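Local coordinates for molybdenum ABC transporter, periplasmic molybdenum-binding protein (Vibrio cholerae, PDB 4RXL), which binds tungstate and probably delivers molybdate or tungstate to an ABC importer from the periplasm, at residues 158-163 against 179-184; 197-202 against 210-215. All blocks are in the same frame, centred on the assembly; numbering follows the deposited sequence.

Interaction 1: 158-163 against 179-184; sequences ALVERG and DKVTIV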
# COMPACT_ATOMS: atom_id res chain seq x y z
N ALA A 158 -7.70 7.87 -6.13
CA ALA A 158 -8.07 8.90 -7.11
C ALA A 158 -9.55 8.86 -7.48
O ALA A 158 -10.12 9.89 -7.80
CB ALA A 158 -7.22 8.76 -8.36
N LEU A 159 -10.16 7.67 -7.48
CA LEU A 159 -11.61 7.55 -7.78
C LEU A 159 -12.45 8.29 -6.74
O LEU A 159 -13.46 8.91 -7.05
CB LEU A 159 -12.05 6.08 -7.81
CG LEU A 159 -11.67 5.24 -9.02
CD1 LEU A 159 -12.10 3.80 -8.81
CD2 LEU A 159 -12.26 5.83 -10.30
N VAL A 160 -11.99 8.19 -5.49
CA VAL A 160 -12.64 8.85 -4.38
C VAL A 160 -12.39 10.36 -4.46
O VAL A 160 -13.32 11.14 -4.30
CB VAL A 160 -12.21 8.26 -3.01
CG1 VAL A 160 -13.08 8.83 -1.89
CG2 VAL A 160 -12.33 6.74 -3.06
N GLU A 161 -11.14 10.76 -4.73
CA GLU A 161 -10.79 12.18 -4.91
C GLU A 161 -11.64 12.84 -5.99
O GLU A 161 -12.09 13.98 -5.84
CB GLU A 161 -9.31 12.33 -5.25
CG GLU A 161 -8.37 11.95 -4.13
CD GLU A 161 -6.91 12.15 -4.50
OE1 GLU A 161 -6.56 11.97 -5.69
OE2 GLU A 161 -6.12 12.47 -3.59
N ARG A 162 -11.86 12.12 -7.09
CA ARG A 162 -12.70 12.65 -8.19
C ARG A 162 -14.20 12.59 -7.91
O ARG A 162 -14.99 13.12 -8.67
CB ARG A 162 -12.38 11.94 -9.50
CG ARG A 162 -10.95 12.14 -9.95
CD ARG A 162 -10.80 11.89 -11.44
NE ARG A 162 -10.96 10.48 -11.81
CZ ARG A 162 -10.02 9.54 -11.65
NH1 ARG A 162 -8.84 9.83 -11.11
NH2 ARG A 162 -10.28 8.29 -12.03
N GLY A 163 -14.61 11.92 -6.84
CA GLY A 163 -16.01 11.82 -6.52
C GLY A 163 -16.74 10.76 -7.31
O GLY A 163 -17.95 10.71 -7.27
N ASP A 179 -6.11 15.98 0.59
CA ASP A 179 -7.12 16.89 1.16
C ASP A 179 -8.49 16.70 0.50
O ASP A 179 -9.52 17.12 1.03
CB ASP A 179 -6.68 18.35 1.03
CG ASP A 179 -5.52 18.70 1.95
OD1 ASP A 179 -4.73 17.80 2.29
OD2 ASP A 179 -5.41 19.88 2.35
N LYS A 180 -8.49 16.04 -0.66
CA LYS A 180 -9.72 15.75 -1.39
C LYS A 180 -10.55 14.62 -0.75
O LYS A 180 -11.70 14.41 -1.13
CB LYS A 180 -9.38 15.37 -2.84
CG LYS A 180 -8.63 16.44 -3.64
CD LYS A 180 -9.53 17.59 -4.05
CE LYS A 180 -10.40 17.23 -5.24
NZ LYS A 180 -11.41 18.30 -5.49
N VAL A 181 -9.97 13.87 0.19
CA VAL A 181 -10.73 12.81 0.87
C VAL A 181 -10.70 12.97 2.39
O VAL A 181 -9.80 13.60 2.95
CB VAL A 181 -10.23 11.39 0.51
CG1 VAL A 181 -10.16 11.24 -1.00
CG2 VAL A 181 -8.88 11.11 1.15
N THR A 182 -11.70 12.37 3.02
CA THR A 182 -11.82 12.35 4.46
C THR A 182 -11.99 10.91 4.94
O THR A 182 -12.67 10.11 4.29
CB THR A 182 -13.04 13.19 4.89
OG1 THR A 182 -12.90 14.52 4.39
CG2 THR A 182 -13.17 13.23 6.42
N ILE A 183 -11.41 10.61 6.09
CA ILE A 183 -11.57 9.30 6.71
C ILE A 183 -12.95 9.18 7.38
O ILE A 183 -13.35 10.03 8.19
CB ILE A 183 -10.43 9.01 7.70
CG1 ILE A 183 -9.09 8.99 6.96
CG2 ILE A 183 -10.65 7.68 8.40
CD1 ILE A 183 -7.90 8.88 7.87
N VAL A 184 -13.68 8.14 7.01
CA VAL A 184 -14.95 7.84 7.62
C VAL A 184 -14.71 7.03 8.89
O VAL A 184 -15.24 7.34 9.95
CB VAL A 184 -15.89 7.11 6.65
CG1 VAL A 184 -17.21 6.80 7.33
CG2 VAL A 184 -16.14 7.98 5.42
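V181 CG1 is the atom on which the apolar part of this contact turns: it lies 3.7 Å from E161 CG and 3.9 Å from V160 CG1. Its position follows from chi1 of V181 (-51°), which sets CG1 anti to the carbonyl carbon and turns it to the helix. The V160 and V181 side chains cross at about a right angle; V160 CB stands a little further from V181 CG1 than V160 CG1 does. K180 adds a second patch alongside, where its CB lies 3.8 Å from E161 CG. Beyond CB the lysine bends at chi2 and again at chi3, which folds CE back over the last helical turn, 3.7 Å from E161 O, while the chain end leads away. No hydrogen bond joins 158-163 to 179-184. A chi1 of -67° puts E161 CG beside V181, while a hydrogen bond between OE2 and S178 OG occupies the carboxylate end.

Further out, I89 and P91 of strand 78-91 touch V160, and backbone bonds of K180 and T182 to T92 and R90 fix strand 181-186. Helix 153-161 closes in a Schellman motif with G163 at positive phi (81°), its N bonded to V160 O at 3.0 Å. The chemistry implies apolar burial at V160 and V181, extended at a more exposed margin by E161 and K180 methylenes, with no salt bridge across it.

Interaction 2: 197-202 against 210-215; sequences YPLAQL and EWVAYL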
# COMPACT_ATOMS: atom_id res chain seq x y z
N TYR A 197 5.31 -3.89 5.40
CA TYR A 197 6.05 -3.65 4.18
C TYR A 197 7.45 -4.23 4.23
O TYR A 197 8.33 -3.65 4.84
CB TYR A 197 6.23 -2.13 3.96
CG TYR A 197 4.97 -1.40 3.63
CD1 TYR A 197 4.07 -1.09 4.61
CD2 TYR A 197 4.67 -0.96 2.31
CE1 TYR A 197 2.88 -0.43 4.31
CE2 TYR A 197 3.52 -0.28 2.03
CZ TYR A 197 2.63 0.01 3.04
OH TYR A 197 1.45 0.68 2.77
N PRO A 198 7.66 -5.37 3.61
CA PRO A 198 9.03 -5.85 3.50
C PRO A 198 9.85 -5.10 2.45
O PRO A 198 9.34 -4.67 1.43
CB PRO A 198 8.88 -7.31 3.08
CG PRO A 198 7.56 -7.37 2.41
CD PRO A 198 6.69 -6.31 3.04
N LEU A 199 11.15 -5.04 2.69
CA LEU A 199 12.12 -4.52 1.77
C LEU A 199 13.00 -5.69 1.38
O LEU A 199 13.65 -6.29 2.26
CB LEU A 199 12.93 -3.43 2.44
CG LEU A 199 14.25 -2.98 1.82
CD1 LEU A 199 14.01 -2.28 0.49
CD2 LEU A 199 14.99 -2.09 2.79
N ALA A 200 13.00 -6.02 0.10
CA ALA A 200 13.79 -7.13 -0.43
C ALA A 200 14.99 -6.62 -1.22
O ALA A 200 14.84 -5.76 -2.10
CB ALA A 200 12.92 -8.01 -1.29
N GLN A 201 16.17 -7.16 -0.95
CA GLN A 201 17.35 -6.77 -1.66
C GLN A 201 17.60 -7.87 -2.70
O GLN A 201 17.84 -9.03 -2.33
CB GLN A 201 18.52 -6.67 -0.66
CG GLN A 201 19.77 -6.03 -1.22
CD GLN A 201 20.93 -6.06 -0.22
OE1 GLN A 201 20.73 -5.84 0.97
NE2 GLN A 201 22.14 -6.36 -0.71
N LEU A 202 17.55 -7.54 -3.99
CA LEU A 202 17.55 -8.55 -5.05
C LEU A 202 18.95 -8.93 -5.56
O LEU A 202 19.10 -9.83 -6.39
CB LEU A 202 16.66 -8.07 -6.20
CG LEU A 202 15.17 -8.08 -5.85
CD1 LEU A 202 14.50 -6.79 -6.25
CD2 LEU A 202 14.50 -9.27 -6.51
N GLU A 210 24.08 -0.38 0.87
CA GLU A 210 24.12 0.95 1.50
C GLU A 210 22.73 1.62 1.52
O GLU A 210 22.37 2.26 2.49
CB GLU A 210 25.14 1.85 0.82
CG GLU A 210 26.57 1.35 0.98
CD GLU A 210 27.59 2.13 0.18
OE1 GLU A 210 28.68 1.58 -0.06
OE2 GLU A 210 27.30 3.29 -0.19
N TRP A 211 21.97 1.45 0.45
CA TRP A 211 20.58 1.92 0.46
C TRP A 211 19.76 1.28 1.56
O TRP A 211 19.01 1.95 2.29
CB TRP A 211 19.89 1.67 -0.89
CG TRP A 211 19.52 2.92 -1.57
CD1 TRP A 211 20.19 3.56 -2.58
CD2 TRP A 211 18.38 3.73 -1.27
NE1 TRP A 211 19.53 4.72 -2.93
CE2 TRP A 211 18.42 4.84 -2.14
CE3 TRP A 211 17.34 3.62 -0.36
CZ2 TRP A 211 17.45 5.83 -2.11
CZ3 TRP A 211 16.37 4.61 -0.34
CH2 TRP A 211 16.44 5.69 -1.19
N VAL A 212 19.88 -0.04 1.66
CA VAL A 212 19.14 -0.83 2.66
C VAL A 212 19.52 -0.35 4.08
O VAL A 212 18.64 -0.16 4.93
CB VAL A 212 19.40 -2.33 2.43
CG1 VAL A 212 18.94 -3.17 3.62
CG2 VAL A 212 18.71 -2.78 1.14
N ALA A 213 20.82 -0.14 4.31
CA ALA A 213 21.31 0.35 5.61
C ALA A 213 20.66 1.70 5.95
O ALA A 213 20.23 1.91 7.09
CB ALA A 213 22.83 0.47 5.62
N TYR A 214 20.56 2.59 4.96
CA TYR A 214 19.92 3.88 5.17
C TYR A 214 18.42 3.70 5.45
O TYR A 214 17.89 4.32 6.39
CB TYR A 214 20.15 4.83 3.97
CG TYR A 214 19.23 6.03 3.99
CD1 TYR A 214 19.47 7.12 4.84
CD2 TYR A 214 18.08 6.05 3.22
CE1 TYR A 214 18.61 8.20 4.87
CE2 TYR A 214 17.22 7.13 3.24
CZ TYR A 214 17.48 8.19 4.06
OH TYR A 214 16.60 9.24 4.08
N LEU A 215 17.74 2.84 4.69
CA LEU A 215 16.27 2.66 4.87
C LEU A 215 15.90 2.10 6.25
O LEU A 215 14.80 2.34 6.74
CB LEU A 215 15.67 1.77 3.77
CG LEU A 215 15.63 2.45 2.40
CD1 LEU A 215 15.32 1.43 1.32
CD2 LEU A 215 14.63 3.62 2.39
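L199 CD2 and L215 CD1, 3.8 Å apart, make the closest apolar approach between strand 197-201 and helix 210-215. The two leucines cross at about a right angle, and L199 CD2 also lies 4.0 Å from L215 CB, so the strand residue meets both the root and one branch of its partner. With chi1 at 163°, L199 extends CG opposite its own N, beside the carbonyl carbon, and both methyls reach the helix. V212, one turn before L215, flanks the same methyl with CG2 at 4.1 Å from L199 CD2. Around this part the packing continues into neighbouring elements: I57 touches L199, L55 touches V212, and L21 and L81 touch L215.

The strand and helix axes run nearly antiparallel, at 163°, and approach to 10.0 Å, the geometry of a helix laid along one face of a sheet. Strand 195-201 pairs antiparallel with both 55-57 and 78-91, and helix 206-215 covers it in one lobe of the periplasmic binding protein fold. The side chain of L199 is about 13 Å from the bound tungstate, so this contact belongs to the lobe interior rather than the anion pocket.

Toward Q201, still buried, the helix covers less than it does of L199. Its extended chain runs obliquely past V212, and Q201 OE1 meets V212 CG2 at 3.7 Å, a polar atom against a methyl. Q201 NE2 donates to N203 O. Separately, A213 points away from the strand on the helix's solvent-exposed face.

In the fold
From the N terminus, helix 15-28 and strand 55-57 form surfaces against which interaction 2 later packs. The chain then passes along strand 78-91 into the other half of the molecule. There interaction 1 closes a loop of 15 residues, through strand 168-171 and helix 172-177, tying helix 153-161 to strand 181-186. Strand 195-201 follows, and interaction 2 closes a shorter loop of seven residues onto helix 206-215. The two contacts stand in series, neither enclosing nor crossing the other. Their centres lie 31 Å apart on opposite sides of the chain's centre, yet both strands pair with 78-91 in one mixed sheet.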